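Local coordinates for predicted flavin-nucleotide-binding protein from COG3576 family structurally related to pyridoxine 5'-phosphate oxidase (Lactobacillus delbrueckii subsp. bulgaricus, PDB 2HTD), which probably binds a flavin nucleotide and may act as an oxidoreductase related to pyridoxamine 5'-phosphate oxidase, though its substrate is not established, at residues A100-E111 against F129-A140. Sequence-based numbering, arbitrary orientation.
With SO4 (sulfate ion), chain E.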
loop_
_atom_site.group_PDB
_atom_site.type_symbol
_atom_site.label_atom_id
_atom_site.label_comp_id
_atom_site.label_asym_id
_atom_site.label_seq_id
_atom_site.Cartn_x
_atom_site.Cartn_y
_atom_site.Cartn_z
ATOM N N ALA B 100 6.883 -9.966 -6.537
ATOM C CA ALA B 100 6.109 -9.441 -5.428
ATOM C C ALA B 100 5.027 -10.442 -5.069
ATOM O O ALA B 100 4.697 -11.363 -5.832
ATOM C CB ALA B 100 5.488 -8.116 -5.762
ATOM N N VAL B 101 4.526 -10.264 -3.861
ATOM C CA VAL B 101 3.378 -11.021 -3.372
ATOM C C VAL B 101 2.509 -10.106 -2.540
ATOM O O VAL B 101 3.026 -9.210 -1.875
ATOM C CB VAL B 101 3.813 -12.254 -2.577
ATOM C CG1 VAL B 101 4.664 -11.892 -1.333
ATOM C CG2 VAL B 101 2.615 -13.037 -2.139
ATOM N N ARG B 102 1.195 -10.307 -2.586
ATOM C CA ARG B 102 0.269 -9.525 -1.788
ATOM C C ARG B 102 -0.620 -10.466 -1.069
ATOM O O ARG B 102 -0.894 -11.567 -1.570
ATOM C CB ARG B 102 -0.581 -8.602 -2.682
ATOM C CG ARG B 102 -1.808 -8.047 -2.006
ATOM C CD ARG B 102 -2.291 -6.783 -2.708
ATOM N NE ARG B 102 -2.467 -6.979 -4.152
ATOM C CZ ARG B 102 -3.563 -7.489 -4.717
ATOM N NH1 ARG B 102 -4.623 -7.881 -3.985
ATOM N NH2 ARG B 102 -3.613 -7.622 -6.025
ATOM N N VAL B 103 -1.058 -10.090 0.121
ATOM C CA VAL B 103 -2.066 -10.857 0.802
ATOM C C VAL B 103 -3.217 -9.980 1.217
ATOM O O VAL B 103 -3.091 -8.787 1.331
ATOM C CB VAL B 103 -1.530 -11.623 2.034
ATOM C CG1 VAL B 103 -0.389 -12.562 1.628
ATOM C CG2 VAL B 103 -1.126 -10.697 3.138
ATOM N N LEU B 104 -4.361 -10.618 1.402
ATOM C CA LEU B 104 -5.512 -10.033 2.096
ATOM C C LEU B 104 -5.624 -10.840 3.386
ATOM O O LEU B 104 -5.599 -12.076 3.358
ATOM C CB LEU B 104 -6.813 -10.158 1.260
ATOM C CG LEU B 104 -8.082 -9.588 1.884
ATOM C CD1 LEU B 104 -7.953 -8.073 2.096
ATOM C CD2 LEU B 104 -9.286 -9.905 1.003
ATOM N N ALA B 105 -5.750 -10.130 4.512
ATOM C CA ALA B 105 -5.752 -10.763 5.833
ATOM C C ALA B 105 -6.777 -10.113 6.751
ATOM O O ALA B 105 -7.177 -8.954 6.571
ATOM C CB ALA B 105 -4.378 -10.663 6.466
ATOM N N THR B 106 -7.187 -10.874 7.756
ATOM C CA THR B 106 -7.940 -10.329 8.867
ATOM C C THR B 106 -6.985 -10.162 10.036
ATOM O O THR B 106 -6.072 -10.943 10.181
ATOM C CB THR B 106 -9.107 -11.268 9.245
ATOM O OG1 THR B 106 -8.574 -12.518 9.619
ATOM C CG2 THR B 106 -10.049 -11.474 8.087
ATOM N N ALA B 107 -7.203 -9.131 10.851
ATOM C CA ALA B 107 -6.320 -8.771 11.933
ATOM C C ALA B 107 -6.852 -9.263 13.257
ATOM O O ALA B 107 -8.061 -9.258 13.486
ATOM C CB ALA B 107 -6.179 -7.267 12.007
ATOM N N GLU B 108 -5.935 -9.700 14.113
ATOM C CA GLU B 108 -6.231 -10.142 15.485
ATOM C C GLU B 108 -5.283 -9.330 16.349
ATOM O O GLU B 108 -4.067 -9.512 16.290
ATOM C CB GLU B 108 -5.991 -11.659 15.573
ATOM C CG GLU B 108 -5.767 -12.290 16.955
ATOM C CD GLU B 108 -5.251 -13.756 16.876
ATOM O OE1 GLU B 108 -6.058 -14.614 16.463
ATOM O OE2 GLU B 108 -4.068 -14.054 17.236
ATOM N N VAL B 109 -5.814 -8.378 17.110
ATOM C CA VAL B 109 -4.958 -7.468 17.847
ATOM C C VAL B 109 -4.846 -7.862 19.313
ATOM O O VAL B 109 -5.861 -8.110 19.966
ATOM C CB VAL B 109 -5.489 -6.026 17.778
ATOM C CG1 VAL B 109 -4.602 -5.078 18.574
ATOM C CG2 VAL B 109 -5.621 -5.563 16.320
ATOM N N HIS B 110 -3.620 -7.875 19.828
ATOM C CA HIS B 110 -3.342 -8.262 21.195
ATOM C C HIS B 110 -2.685 -7.100 21.851
ATOM O O HIS B 110 -1.569 -6.755 21.499
ATOM C CB HIS B 110 -2.398 -9.427 21.201
ATOM C CG HIS B 110 -2.949 -10.645 20.549
ATOM N ND1 HIS B 110 -3.618 -11.615 21.258
ATOM C CD2 HIS B 110 -2.903 -11.073 19.271
ATOM C CE1 HIS B 110 -3.978 -12.582 20.439
ATOM N NE2 HIS B 110 -3.551 -12.280 19.229
ATOM N N GLU B 111 -3.381 -6.460 22.782
ATOM C CA GLU B 111 -2.887 -5.207 23.365
ATOM C C GLU B 111 -2.024 -5.473 24.593
ATOM O O GLU B 111 -0.832 -5.128 24.609
ATOM C CB GLU B 111 -4.045 -4.239 23.646
ATOM C CG GLU B 111 -4.729 -3.770 22.334
ATOM C CD GLU B 111 -5.701 -2.600 22.504
ATOM O OE1 GLU B 111 -5.858 -2.103 23.646
ATOM O OE2 GLU B 111 -6.308 -2.191 21.477
ATOM N N PHE B 129 1.359 -2.706 20.587
ATOM C CA PHE B 129 0.392 -3.784 20.386
ATOM C C PHE B 129 0.909 -4.790 19.379
ATOM O O PHE B 129 1.666 -4.437 18.454
ATOM C CB PHE B 129 -0.956 -3.267 19.918
ATOM C CG PHE B 129 -1.554 -2.222 20.802
ATOM C CD1 PHE B 129 -1.311 -2.197 22.170
ATOM C CD2 PHE B 129 -2.403 -1.271 20.267
ATOM C CE1 PHE B 129 -1.877 -1.224 22.966
ATOM C CE2 PHE B 129 -2.979 -0.306 21.073
ATOM C CZ PHE B 129 -2.717 -0.279 22.417
ATOM N N VAL B 130 0.532 -6.050 19.568
ATOM C CA VAL B 130 0.933 -7.123 18.674
ATOM C C VAL B 130 -0.241 -7.417 17.781
ATOM O O VAL B 130 -1.328 -7.715 18.253
ATOM C CB VAL B 130 1.320 -8.373 19.475
ATOM C CG1 VAL B 130 1.618 -9.621 18.550
ATOM C CG2 VAL B 130 2.482 -8.056 20.403
ATOM N N VAL B 131 -0.035 -7.248 16.484
ATOM C CA VAL B 131 -1.086 -7.534 15.531
ATOM C C VAL B 131 -0.731 -8.795 14.766
ATOM O O VAL B 131 0.276 -8.841 14.104
ATOM C CB VAL B 131 -1.294 -6.411 14.555
ATOM C CG1 VAL B 131 -2.501 -6.752 13.625
ATOM C CG2 VAL B 131 -1.465 -5.085 15.287
ATOM N N ASN B 132 -1.575 -9.808 14.878
ATOM C CA ASN B 132 -1.453 -11.020 14.086
ATOM C C ASN B 132 -2.372 -10.895 12.878
ATOM O O ASN B 132 -3.459 -10.357 12.975
ATOM C CB ASN B 132 -1.838 -12.245 14.902
ATOM C CG ASN B 132 -0.719 -12.708 15.852
ATOM O OD1 ASN B 132 0.047 -11.928 16.332
ATOM N ND2 ASN B 132 -0.677 -13.982 16.133
ATOM N N LEU B 133 -1.951 -11.466 11.754
ATOM C CA LEU B 133 -2.679 -11.317 10.504
ATOM C C LEU B 133 -2.918 -12.706 9.969
ATOM O O LEU B 133 -1.965 -13.444 9.727
ATOM C CB LEU B 133 -1.871 -10.473 9.535
ATOM C CG LEU B 133 -1.664 -9.004 9.887
ATOM C CD1 LEU B 133 -0.643 -8.392 8.953
ATOM C CD2 LEU B 133 -2.970 -8.292 9.795
ATOM N N ASN B 134 -4.181 -13.035 9.773
ATOM C CA ASN B 134 -4.610 -14.322 9.282
ATOM C C ASN B 134 -4.874 -14.179 7.805
ATOM O O ASN B 134 -5.820 -13.514 7.374
ATOM C CB ASN B 134 -5.883 -14.806 9.980
ATOM C CG ASN B 134 -5.835 -14.651 11.500
ATOM O OD1 ASN B 134 -4.782 -14.794 12.126
ATOM N ND2 ASN B 134 -6.980 -14.326 12.092
ATOM N N ILE B 135 -4.010 -14.798 7.018
ATOM C CA ILE B 135 -4.102 -14.695 5.596
ATOM C C ILE B 135 -5.361 -15.372 5.093
ATOM O O ILE B 135 -5.651 -16.540 5.430
ATOM C CB ILE B 135 -2.853 -15.320 4.919
ATOM C CG1 ILE B 135 -1.616 -14.490 5.305
ATOM C CG2 ILE B 135 -3.046 -15.336 3.405
ATOM C CD1 ILE B 135 -0.301 -15.056 4.846
ATOM N N GLU B 136 -6.133 -14.628 4.320
ATOM C CA GLU B 136 -7.326 -15.136 3.655
ATOM C C GLU B 136 -7.070 -15.498 2.204
ATOM O O GLU B 136 -7.635 -16.463 1.686
ATOM C CB GLU B 136 -8.429 -14.077 3.667
ATOM C CG GLU B 136 -9.011 -13.782 5.002
ATOM C CD GLU B 136 -10.266 -12.902 4.882
ATOM O OE1 GLU B 136 -10.396 -12.157 3.872
ATOM O OE2 GLU B 136 -11.132 -12.994 5.775
ATOM N N GLU B 137 -6.269 -14.680 1.528
ATOM C CA GLU B 137 -5.971 -14.899 0.134
ATOM C C GLU B 137 -4.583 -14.375 -0.177
ATOM O O GLU B 137 -4.154 -13.383 0.387
ATOM C CB GLU B 137 -6.989 -14.137 -0.725
ATOM C CG GLU B 137 -6.992 -14.546 -2.174
ATOM C CD GLU B 137 -7.204 -16.050 -2.355
ATOM O OE1 GLU B 137 -8.235 -16.578 -1.855
ATOM O OE2 GLU B 137 -6.306 -16.689 -2.954
ATOM N N VAL B 138 -3.945 -15.035 -1.125
ATOM C CA VAL B 138 -2.643 -14.643 -1.662
ATOM C C VAL B 138 -2.799 -14.308 -3.137
ATOM O O VAL B 138 -3.528 -14.998 -3.860
ATOM C CB VAL B 138 -1.596 -15.775 -1.531
ATOM C CG1 VAL B 138 -0.173 -15.243 -1.926
ATOM C CG2 VAL B 138 -1.545 -16.342 -0.102
ATOM N N PHE B 139 -2.071 -13.275 -3.566
ATOM C CA PHE B 139 -2.057 -12.810 -4.929
ATOM C C PHE B 139 -0.619 -12.714 -5.385
ATOM O O PHE B 139 0.237 -12.269 -4.625
ATOM C CB PHE B 139 -2.734 -11.437 -5.022
ATOM C CG PHE B 139 -4.105 -11.373 -4.369
ATOM C CD1 PHE B 139 -4.237 -11.266 -2.999
ATOM C CD2 PHE B 139 -5.263 -11.368 -5.139
ATOM C CE1 PHE B 139 -5.496 -11.178 -2.373
ATOM C CE2 PHE B 139 -6.527 -11.309 -4.534
ATOM C CZ PHE B 139 -6.642 -11.208 -3.145
ATOM N N ALA B 140 -0.335 -13.136 -6.615
ATOM C CA ALA B 140 1.003 -12.905 -7.187
ATOM C C ALA B 140 0.953 -12.906 -8.697
ATOM O O ALA B 140 -0.059 -13.342 -9.264
ATOM C CB ALA B 140 1.966 -13.933 -6.712
ATOM O OXT ALA B 140 1.919 -12.458 -9.340
HETATM S S SO4 E . -2.166 -5.439 -8.696
HETATM O O1 SO4 E . -1.882 -5.492 -7.247
HETATM O O2 SO4 E . -3.102 -6.529 -9.008
HETATM O O3 SO4 E . -2.681 -4.084 -9.088
HETATM O O4 SO4 E . -0.968 -5.677 -9.498
HETATM O O HOH W 1 3.701 -10.823 -8.441
HETATM O O HOH W 2 -9.905 -14.622 11.299
#
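Phe129 offers a ring face to Glu111, whose CG sits 3.7 Å from the ring centroid in a CH-pi contact while the carboxylate stacks 4° from parallel; Glu111 OE2 is also hydrogen-bonded to Tyr79. Replacing the ring with an alanine here is likely to strip the surface from under Glu111, leaving it held mainly by Tyr79. Up to Glu136 the antiparallel strands 129-139 and 100-110 pair regularly. Beta-branched Val131 and branched Leu133 flank Ala107, whose small methyl makes room: Leu133 CD2 comes to 4.0 Å from Ala107 CB. On the other face Asn132, its amide bonded to Gln69 and Tyr115, runs beside Glu108, whose OE2 accepts a 2.7 Å bond from His110 NE2, in the imidazole plane. A water joins Asn134 ND2 to Thr106 OG1. Glu136 and Glu137 form a classic beta bulge, both amides donating to Leu104 O. Past it, Phe139 lies flat against the Arg102 guanidinium, CZ 4.3 Å from the ring centroid. A bend at chi3 (52°) brings NH1 over the ring centre while Arg102 NH2 reaches sulfate O1 at 3.0 Å. Glu77 and Ala78 amides of the second subunit also bind this sulfate, probably from the crystallisation liquor; the cation-pi stack would help hold the guanidinium for an anion, possibly a flavin nucleotide's phosphate.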